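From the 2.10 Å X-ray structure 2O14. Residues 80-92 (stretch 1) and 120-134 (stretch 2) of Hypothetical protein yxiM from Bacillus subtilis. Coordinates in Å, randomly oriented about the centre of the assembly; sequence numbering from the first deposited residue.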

# COMPACT_ATOMS: atom_id res chain seq x y z
N PHE A 80 -3.02 -8.67 -18.61
CA PHE A 80 -1.86 -8.99 -19.42
C PHE A 80 -1.45 -10.30 -18.77
O PHE A 80 -1.25 -10.34 -17.55
N ASN A 81 -1.32 -11.37 -19.54
CA ASN A 81 -0.93 -12.65 -18.98
C ASN A 81 0.48 -13.02 -19.41
O ASN A 81 0.92 -12.65 -20.50
N VAL A 82 1.18 -13.74 -18.54
CA VAL A 82 2.52 -14.20 -18.83
C VAL A 82 2.72 -15.54 -18.12
O VAL A 82 2.62 -15.64 -16.90
N ASP A 83 2.98 -16.58 -18.91
CA ASP A 83 3.21 -17.90 -18.36
C ASP A 83 4.58 -17.90 -17.68
O ASP A 83 5.55 -17.41 -18.25
N LEU A 84 4.64 -18.45 -16.47
CA LEU A 84 5.88 -18.50 -15.70
C LEU A 84 5.98 -19.76 -14.86
O LEU A 84 4.98 -20.23 -14.31
N PRO A 85 7.19 -20.34 -14.75
CA PRO A 85 7.31 -21.54 -13.92
C PRO A 85 6.89 -21.12 -12.52
O PRO A 85 7.13 -19.97 -12.13
N ASN A 86 6.26 -22.01 -11.77
CA ASN A 86 5.83 -21.66 -10.42
C ASN A 86 7.00 -21.23 -9.54
O ASN A 86 8.13 -21.66 -9.73
N GLY A 87 6.70 -20.36 -8.57
CA GLY A 87 7.72 -19.86 -7.66
C GLY A 87 7.35 -18.48 -7.16
O GLY A 87 6.23 -18.02 -7.38
N LEU A 88 8.28 -17.81 -6.49
CA LEU A 88 8.04 -16.46 -5.99
C LEU A 88 8.71 -15.49 -6.96
O LEU A 88 9.88 -15.68 -7.32
N TYR A 89 7.98 -14.46 -7.38
CA TYR A 89 8.53 -13.50 -8.33
C TYR A 89 8.55 -12.06 -7.84
O TYR A 89 7.75 -11.66 -6.99
N GLU A 90 9.47 -11.28 -8.38
CA GLU A 90 9.58 -9.88 -8.05
C GLU A 90 9.04 -9.17 -9.29
O GLU A 90 9.49 -9.46 -10.40
N VAL A 91 8.09 -8.27 -9.09
CA VAL A 91 7.52 -7.55 -10.21
C VAL A 91 7.73 -6.04 -10.07
O VAL A 91 7.26 -5.42 -9.12
N LYS A 92 8.47 -5.47 -11.01
CA LYS A 92 8.71 -4.04 -10.99
C LYS A 92 7.72 -3.46 -11.99
O LYS A 92 7.70 -3.86 -13.16
N GLU A 120 6.68 4.25 -10.54
CA GLU A 120 7.22 2.91 -10.42
C GLU A 120 7.16 2.39 -8.99
O GLU A 120 7.14 3.16 -8.04
N ASP A 121 7.12 1.07 -8.87
CA ASP A 121 7.11 0.42 -7.57
C ASP A 121 7.40 -1.04 -7.83
O ASP A 121 7.34 -1.49 -8.97
N THR A 122 7.71 -1.78 -6.77
CA THR A 122 8.03 -3.19 -6.90
C THR A 122 7.32 -4.00 -5.82
O THR A 122 7.16 -3.54 -4.69
N PHE A 123 6.89 -5.21 -6.17
CA PHE A 123 6.23 -6.07 -5.20
C PHE A 123 6.54 -7.52 -5.52
O PHE A 123 6.88 -7.86 -6.65
N GLN A 124 6.42 -8.38 -4.51
CA GLN A 124 6.68 -9.80 -4.71
C GLN A 124 5.36 -10.53 -4.75
O GLN A 124 4.40 -10.12 -4.11
N ILE A 125 5.30 -11.61 -5.52
CA ILE A 125 4.06 -12.36 -5.64
C ILE A 125 4.32 -13.82 -5.99
O ILE A 125 5.15 -14.13 -6.85
N PRO A 126 3.62 -14.74 -5.31
CA PRO A 126 3.85 -16.15 -5.65
C PRO A 126 3.01 -16.55 -6.86
O PRO A 126 1.86 -16.12 -7.00
N VAL A 127 3.60 -17.34 -7.75
CA VAL A 127 2.90 -17.83 -8.93
C VAL A 127 2.70 -19.32 -8.68
O VAL A 127 3.67 -20.07 -8.54
N THR A 128 1.45 -19.76 -8.61
CA THR A 128 1.14 -21.15 -8.32
C THR A 128 0.39 -21.90 -9.41
O THR A 128 0.39 -23.13 -9.42
N ASP A 129 -0.27 -21.19 -10.31
CA ASP A 129 -1.01 -21.85 -11.39
C ASP A 129 -0.25 -21.74 -12.72
O ASP A 129 -0.81 -22.00 -13.79
N GLY A 130 1.02 -21.36 -12.63
CA GLY A 130 1.86 -21.25 -13.81
C GLY A 130 1.63 -20.06 -14.72
O GLY A 130 2.12 -20.05 -15.85
N GLN A 131 0.91 -19.05 -14.24
CA GLN A 131 0.64 -17.87 -15.06
C GLN A 131 0.30 -16.64 -14.22
O GLN A 131 -0.44 -16.73 -13.23
N LEU A 132 0.85 -15.49 -14.61
CA LEU A 132 0.61 -14.23 -13.91
C LEU A 132 -0.38 -13.39 -14.72
O LEU A 132 -0.21 -13.22 -15.92
N ASN A 133 -1.42 -12.88 -14.05
CA ASN A 133 -2.43 -12.06 -14.72
C ASN A 133 -2.51 -10.73 -13.99
O ASN A 133 -2.98 -10.65 -12.85
N LEU A 134 -2.05 -9.68 -14.67
CA LEU A 134 -1.99 -8.35 -14.09
C LEU A 134 -2.69 -7.26 -14.90
O LEU A 134 -2.86 -7.37 -16.11

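The two stretches pair as antiparallel strands, 80-83 with 131-134 and 87-92 with 120-127. Backbone hydrogen bonds set the register, and side chains alternate between the two faces of the sheet.

Apolar packing gathers on the face that carries V82, Y89, V91, F123, I125, V127, L132 and L134. V91 (chi1 t) has the largest area covered by the other stretch. Its CB lies over one face of the F123 ring, 3.9 Å from the ring centroid, in a CH-pi contact. F123 takes chi1 p, which brings its ring closer to the opposing strand. V91 CG2 meets I125 CG2 at 4.0 Å and L132 CD2 at 4.3 Å. V91 CG1 reaches L134 CD1 at 4.3 Å. One valine thus joins both strands of stretch 2. L132 (t, p) also receives V82 (p), with V82 CG1 3.6 Å from L132 CB. L84 (m, t) points sideways from the loop, yet its CD1 lies 4.0 Å from L132 CB and 4.2 Å from V127 CG2. The Y89 (m) ring touches V127 (t), with Y89 CD1 3.4 Å from V127 CG2. The Y89 hydroxyl is held within its own stretch, where OH donates to P85 O at 2.6 Å.

The other face is mostly polar, with some apolar contact. L88 (t, p) brings CD1 to 4.0 Å from P126 CD. E90 (t, t) lays its aliphatic part against T122 (m), with E90 CG 3.4 Å from T122 CG2.

Side-chain hydrogen bonds cluster at the 80-83 end of this face. N81 and N133 both take chi1 m, and N133 ND2 donates to N81 OD1 at 2.9 Å. The same N133 ND2 donates to Q131 OE1 at 3.0 Å, so its amide bridges two acceptors. Q131 (t, t) in turn donates from NE2 to D83 OD1 at 2.8 Å; D83 is m. The four side chains form a continuous polar chain across the paired strands.

The CA-to-CB bond of N86 (m) points sideways, but its end comes nearer to stretch 2, beside V127, T128 and G130. Its amide orientation is uncertain, so its polar partners remain open.

One salt bridge closes the far end. K92 is extended, with all four chi angles t, and its NZ lies 3.4 Å from E120 OE1. E120 (m, t) points its CA-to-CB bond sideways, but its end comes nearer. Water 1 bridges the pair: it accepts from K92 NZ at 3.2 Å and donates to E120 OE1 at 2.8 Å.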

# COMPACT_ATOMS: atom_id res chain seq x y z
CB PHE A 80 -0.75 -7.96 -19.23
CG PHE A 80 0.60 -8.44 -19.73
CD1 PHE A 80 0.83 -8.60 -21.09
CD2 PHE A 80 1.61 -8.73 -18.83
CE1 PHE A 80 2.07 -9.05 -21.55
CE2 PHE A 80 2.85 -9.19 -19.27
CZ PHE A 80 3.08 -9.35 -20.63
CB ASN A 81 -1.85 -13.78 -19.44
CG ASN A 81 -3.31 -13.43 -19.32
OD1 ASN A 81 -3.70 -12.64 -18.45
ND2 ASN A 81 -4.13 -14.02 -20.17
CB VAL A 82 3.60 -13.18 -18.38
CG1 VAL A 82 3.39 -12.78 -16.93
CG2 VAL A 82 4.99 -13.79 -18.57
CB ASP A 83 3.16 -18.96 -19.46
CG ASP A 83 1.81 -19.00 -20.15
OD1 ASP A 83 0.79 -18.96 -19.45
OD2 ASP A 83 1.77 -19.10 -21.40
CB LEU A 84 5.95 -17.31 -14.74
CG LEU A 84 5.82 -15.88 -15.27
CD1 LEU A 84 5.67 -14.92 -14.09
CD2 LEU A 84 7.03 -15.52 -16.10
CB PRO A 85 8.81 -21.85 -14.00
CG PRO A 85 9.19 -21.35 -15.37
CD PRO A 85 8.45 -20.03 -15.45
CB ASN A 86 5.10 -22.85 -9.79
CG ASN A 86 3.71 -23.06 -10.36
OD1 ASN A 86 3.15 -24.15 -10.27
ND2 ASN A 86 3.15 -22.00 -10.94
CB LEU A 88 8.64 -16.28 -4.59
CG LEU A 88 8.35 -14.92 -3.96
CD1 LEU A 88 6.88 -14.85 -3.55
CD2 LEU A 88 9.25 -14.71 -2.74
CB TYR A 89 7.75 -13.53 -9.65
CG TYR A 89 8.01 -14.75 -10.50
CD1 TYR A 89 7.39 -15.97 -10.22
CD2 TYR A 89 8.90 -14.70 -11.57
CE1 TYR A 89 7.66 -17.10 -10.99
CE2 TYR A 89 9.17 -15.82 -12.35
CZ TYR A 89 8.54 -17.02 -12.05
OH TYR A 89 8.80 -18.13 -12.82
CB GLU A 90 11.03 -9.46 -7.83
CG GLU A 90 11.20 -7.96 -7.58
CD GLU A 90 12.65 -7.53 -7.48
OE1 GLU A 90 13.33 -7.42 -8.54
OE2 GLU A 90 13.12 -7.31 -6.35
CB VAL A 91 6.00 -7.81 -10.34
CG1 VAL A 91 5.44 -7.05 -11.54
CG2 VAL A 91 5.75 -9.29 -10.48
CB LYS A 92 10.14 -3.71 -11.42
CG LYS A 92 10.41 -2.22 -11.49
CD LYS A 92 11.65 -1.93 -12.32
CE LYS A 92 11.84 -0.43 -12.53
NZ LYS A 92 13.02 -0.17 -13.41
CB GLU A 120 8.68 2.89 -10.87
CG GLU A 120 8.94 3.56 -12.20
CD GLU A 120 10.38 3.42 -12.64
OE1 GLU A 120 10.79 2.31 -13.04
OE2 GLU A 120 11.12 4.43 -12.56
CB ASP A 121 5.76 0.55 -6.87
CG ASP A 121 5.88 0.46 -5.35
OD1 ASP A 121 6.87 -0.12 -4.86
OD2 ASP A 121 4.98 0.97 -4.66
CB THR A 122 9.55 -3.41 -6.76
OG1 THR A 122 10.22 -2.67 -7.78
CG2 THR A 122 9.90 -4.88 -6.89
CB PHE A 123 4.72 -5.83 -5.19
CG PHE A 123 4.03 -6.23 -6.47
CD1 PHE A 123 3.49 -7.50 -6.60
CD2 PHE A 123 3.93 -5.34 -7.53
CE1 PHE A 123 2.84 -7.88 -7.78
CE2 PHE A 123 3.29 -5.71 -8.72
CZ PHE A 123 2.75 -6.98 -8.84
CB GLN A 124 7.55 -10.32 -3.57
CG GLN A 124 8.89 -9.63 -3.50
CD GLN A 124 9.75 -10.12 -2.36
OE1 GLN A 124 10.91 -9.72 -2.23
NE2 GLN A 124 9.19 -11.00 -1.52
CB ILE A 125 3.17 -11.74 -6.75
CG1 ILE A 125 1.82 -12.45 -6.82
CG2 ILE A 125 3.87 -11.86 -8.10
CD1 ILE A 125 0.88 -11.84 -7.84
CB PRO A 126 3.43 -16.89 -4.38
CG PRO A 126 2.34 -16.01 -3.82
CD PRO A 126 2.90 -14.62 -4.03
CB VAL A 127 3.73 -17.61 -10.20
CG1 VAL A 127 3.01 -18.19 -11.41
CG2 VAL A 127 3.97 -16.12 -10.40
CB THR A 128 0.32 -21.25 -7.02
OG1 THR A 128 -0.82 -20.40 -7.11
CG2 THR A 128 1.17 -20.83 -5.83
CB ASP A 129 -2.43 -21.28 -11.53
CG ASP A 129 -2.44 -19.79 -11.80
OD1 ASP A 129 -1.49 -19.29 -12.45
OD2 ASP A 129 -3.40 -19.11 -11.38
CB GLN A 131 -0.52 -18.15 -16.02
CG GLN A 131 -0.79 -17.06 -17.04
CD GLN A 131 -1.98 -17.38 -17.93
OE1 GLN A 131 -3.13 -17.30 -17.50
NE2 GLN A 131 -1.70 -17.75 -19.17
CB LEU A 132 1.93 -13.45 -13.76
CG LEU A 132 1.84 -12.04 -13.18
CD1 LEU A 132 1.40 -12.08 -11.73
CD2 LEU A 132 3.20 -11.36 -13.30
CB ASN A 133 -3.78 -12.78 -14.72
CG ASN A 133 -3.64 -14.25 -15.08
OD1 ASN A 133 -3.33 -15.08 -14.22
ND2 ASN A 133 -3.86 -14.58 -16.35
CB LEU A 134 -0.50 -8.00 -13.89
CG LEU A 134 -0.02 -6.63 -13.41
CD1 LEU A 134 1.43 -6.75 -12.95
CD2 LEU A 134 -0.15 -5.60 -14.52
O HOH W 1 11.43 1.51 -15.69